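Local coordinates for protein sulfurtransferase (Azotobacter vinelandii, PDB 1E0C) that probably transfers a sulfane sulfur atom from thiosulfate to a thiophilic acceptor such as cyanide, by way of an enzyme-bound persulfide, at residues E24-L30 and E81-Y87. Residues are numbered along the deposited sequence; the frame is centred on the assembly and turned at random.
Sequences ELILVDL and EAVYVVY
Tyr87 OH is gripped twice: it donates a short but weak hydrogen bond to Asp29 OD2 (2.6 Å) and is also bonded to the backbone N of Ile41. The carboxylate is turned 65° from the ring plane, and its other oxygen, OD1, is bonded to Thr31 OG1. CG of Tyr87 lies between its backbone N and carbonyl carbon (chi1 73°), which swings the ring across the neighbouring strand. There Asp29 CA sits over one face, 4.0 Å from the centroid, a CH-pi contact, while Leu27 CD1 meets the ring edge in plane, 3.8 Å from Tyr87 CD1. A phenylalanine in place of Tyr87 would probably leave Asp29 OD2 and Ile41 N without the hydroxyl they share. Six backbone hydrogen bonds, among them Ile26 N to Val83 O at 2.8 Å and nearly straight (175°), join 24-30 and 81-87, whose strands are parallel neighbours in the rhodanese-like sheet. On the other face, Ile26 CB covers the Tyr84 ring (4.1 Å to the centroid), Val28 CG2 reaches its edge, and helix 93-104 packs against Tyr84 and Val86. The backbone ladder thus fixes the parallel register, whereas the Tyr87 hydroxyl links the C-terminal end of the pair to Ile41, with Asp29 OD2 only weakly bonded to it.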
loop_
_atom_site.group_PDB
_atom_site.type_symbol
_atom_site.label_atom_id
_atom_site.label_comp_id
_atom_site.label_asym_id
_atom_site.label_seq_id
_atom_site.Cartn_x
_atom_site.Cartn_y
_atom_site.Cartn_z
ATOM N N GLU A 24 -0.196 13.555 -17.973
ATOM C CA GLU A 24 0.552 12.406 -17.493
ATOM C C GLU A 24 -0.087 11.725 -16.292
ATOM O O GLU A 24 0.329 10.635 -15.885
ATOM C CB GLU A 24 1.987 12.825 -17.149
ATOM C CG GLU A 24 2.131 13.711 -15.931
ATOM C CD GLU A 24 2.073 15.196 -16.194
ATOM O OE1 GLU A 24 1.422 15.644 -17.161
ATOM O OE2 GLU A 24 2.677 15.968 -15.410
ATOM N N LEU A 25 -1.075 12.360 -15.681
ATOM C CA LEU A 25 -1.674 11.851 -14.457
ATOM C C LEU A 25 -2.513 10.603 -14.688
ATOM O O LEU A 25 -3.457 10.584 -15.483
ATOM C CB LEU A 25 -2.548 12.928 -13.806
ATOM C CG LEU A 25 -3.371 12.494 -12.590
ATOM C CD1 LEU A 25 -2.447 12.044 -11.456
ATOM C CD2 LEU A 25 -4.255 13.645 -12.129
ATOM N N ILE A 26 -2.194 9.567 -13.919
ATOM C CA ILE A 26 -3.055 8.399 -13.808
ATOM C C ILE A 26 -3.546 8.357 -12.350
ATOM O O ILE A 26 -2.768 8.048 -11.455
ATOM C CB ILE A 26 -2.375 7.076 -14.175
ATOM C CG1 ILE A 26 -1.861 7.118 -15.617
ATOM C CG2 ILE A 26 -3.382 5.935 -14.000
ATOM C CD1 ILE A 26 -1.327 5.797 -16.135
ATOM N N LEU A 27 -4.767 8.806 -12.150
ATOM C CA LEU A 27 -5.363 8.914 -10.819
ATOM C C LEU A 27 -6.150 7.643 -10.518
ATOM O O LEU A 27 -7.078 7.278 -11.237
ATOM C CB LEU A 27 -6.271 10.135 -10.774
ATOM C CG LEU A 27 -7.067 10.406 -9.503
ATOM C CD1 LEU A 27 -6.117 10.586 -8.311
ATOM C CD2 LEU A 27 -7.897 11.678 -9.682
ATOM N N VAL A 28 -5.732 6.955 -9.465
ATOM C CA VAL A 28 -6.298 5.645 -9.139
ATOM C C VAL A 28 -7.072 5.684 -7.832
ATOM O O VAL A 28 -6.554 6.054 -6.783
ATOM C CB VAL A 28 -5.163 4.599 -9.017
ATOM C CG1 VAL A 28 -5.725 3.227 -8.696
ATOM C CG2 VAL A 28 -4.340 4.598 -10.293
ATOM N N ASP A 29 -8.319 5.260 -7.926
ATOM C CA ASP A 29 -9.242 5.213 -6.801
ATOM C C ASP A 29 -9.423 3.765 -6.357
ATOM O O ASP A 29 -9.845 2.926 -7.151
ATOM C CB ASP A 29 -10.573 5.803 -7.274
ATOM C CG ASP A 29 -11.750 5.690 -6.357
ATOM O OD1 ASP A 29 -12.032 4.598 -5.833
ATOM O OD2 ASP A 29 -12.495 6.699 -6.201
ATOM N N LEU A 30 -9.080 3.461 -5.109
ATOM C CA LEU A 30 -9.304 2.102 -4.602
ATOM C C LEU A 30 -10.263 2.144 -3.422
ATOM O O LEU A 30 -9.986 1.652 -2.327
ATOM C CB LEU A 30 -7.972 1.445 -4.218
ATOM C CG LEU A 30 -6.943 1.311 -5.343
ATOM C CD1 LEU A 30 -5.761 2.237 -5.114
ATOM C CD2 LEU A 30 -6.483 -0.140 -5.483
ATOM N N GLU A 81 5.481 7.970 -19.571
ATOM C CA GLU A 81 5.463 9.268 -18.895
ATOM C C GLU A 81 4.491 9.334 -17.730
ATOM O O GLU A 81 4.349 10.380 -17.085
ATOM C CB GLU A 81 5.043 10.327 -19.940
ATOM C CG GLU A 81 3.619 10.142 -20.430
ATOM C CD GLU A 81 3.484 9.317 -21.689
ATOM O OE1 GLU A 81 4.165 8.282 -21.845
ATOM O OE2 GLU A 81 2.655 9.695 -22.549
ATOM N N ALA A 82 3.761 8.256 -17.463
ATOM C CA ALA A 82 2.716 8.261 -16.457
ATOM C C ALA A 82 3.238 8.673 -15.075
ATOM O O ALA A 82 4.315 8.246 -14.666
ATOM C CB ALA A 82 2.098 6.869 -16.310
ATOM N N VAL A 83 2.379 9.378 -14.360
ATOM C CA VAL A 83 2.583 9.674 -12.947
ATOM C C VAL A 83 1.300 9.270 -12.214
ATOM O O VAL A 83 0.224 9.779 -12.519
ATOM C CB VAL A 83 2.882 11.146 -12.640
ATOM C CG1 VAL A 83 3.094 11.306 -11.128
ATOM C CG2 VAL A 83 4.127 11.631 -13.373
ATOM N N TYR A 84 1.415 8.276 -11.335
ATOM C CA TYR A 84 0.249 7.787 -10.625
ATOM C C TYR A 84 0.028 8.610 -9.351
ATOM O O TYR A 84 0.988 8.982 -8.680
ATOM C CB TYR A 84 0.411 6.320 -10.209
ATOM C CG TYR A 84 0.345 5.356 -11.377
ATOM C CD1 TYR A 84 1.433 5.191 -12.207
ATOM C CD2 TYR A 84 -0.818 4.626 -11.622
ATOM C CE1 TYR A 84 1.400 4.304 -13.276
ATOM C CE2 TYR A 84 -0.859 3.737 -12.686
ATOM C CZ TYR A 84 0.226 3.608 -13.515
ATOM O OH TYR A 84 0.186 2.721 -14.570
ATOM N N VAL A 85 -1.226 8.929 -9.115
ATOM C CA VAL A 85 -1.658 9.448 -7.816
ATOM C C VAL A 85 -2.702 8.471 -7.290
ATOM O O VAL A 85 -3.589 8.060 -8.044
ATOM C CB VAL A 85 -2.231 10.863 -7.869
ATOM C CG1 VAL A 85 -2.759 11.267 -6.494
ATOM C CG2 VAL A 85 -1.141 11.833 -8.316
ATOM N N VAL A 86 -2.479 7.973 -6.080
ATOM C CA VAL A 86 -3.286 6.862 -5.586
ATOM C C VAL A 86 -4.039 7.237 -4.326
ATOM O O VAL A 86 -3.468 7.842 -3.408
ATOM C CB VAL A 86 -2.352 5.663 -5.275
ATOM C CG1 VAL A 86 -3.163 4.417 -4.991
ATOM C CG2 VAL A 86 -1.365 5.444 -6.415
ATOM N N TYR A 87 -5.292 6.803 -4.219
ATOM C CA TYR A 87 -6.048 7.041 -3.001
ATOM C C TYR A 87 -7.071 5.960 -2.711
ATOM O O TYR A 87 -7.500 5.216 -3.589
ATOM C CB TYR A 87 -6.739 8.404 -3.049
ATOM C CG TYR A 87 -7.934 8.512 -3.970
ATOM C CD1 TYR A 87 -7.774 8.925 -5.286
ATOM C CD2 TYR A 87 -9.219 8.284 -3.498
ATOM C CE1 TYR A 87 -8.870 9.057 -6.129
ATOM C CE2 TYR A 87 -10.326 8.433 -4.325
ATOM C CZ TYR A 87 -10.130 8.816 -5.637
ATOM O OH TYR A 87 -11.223 8.991 -6.461
#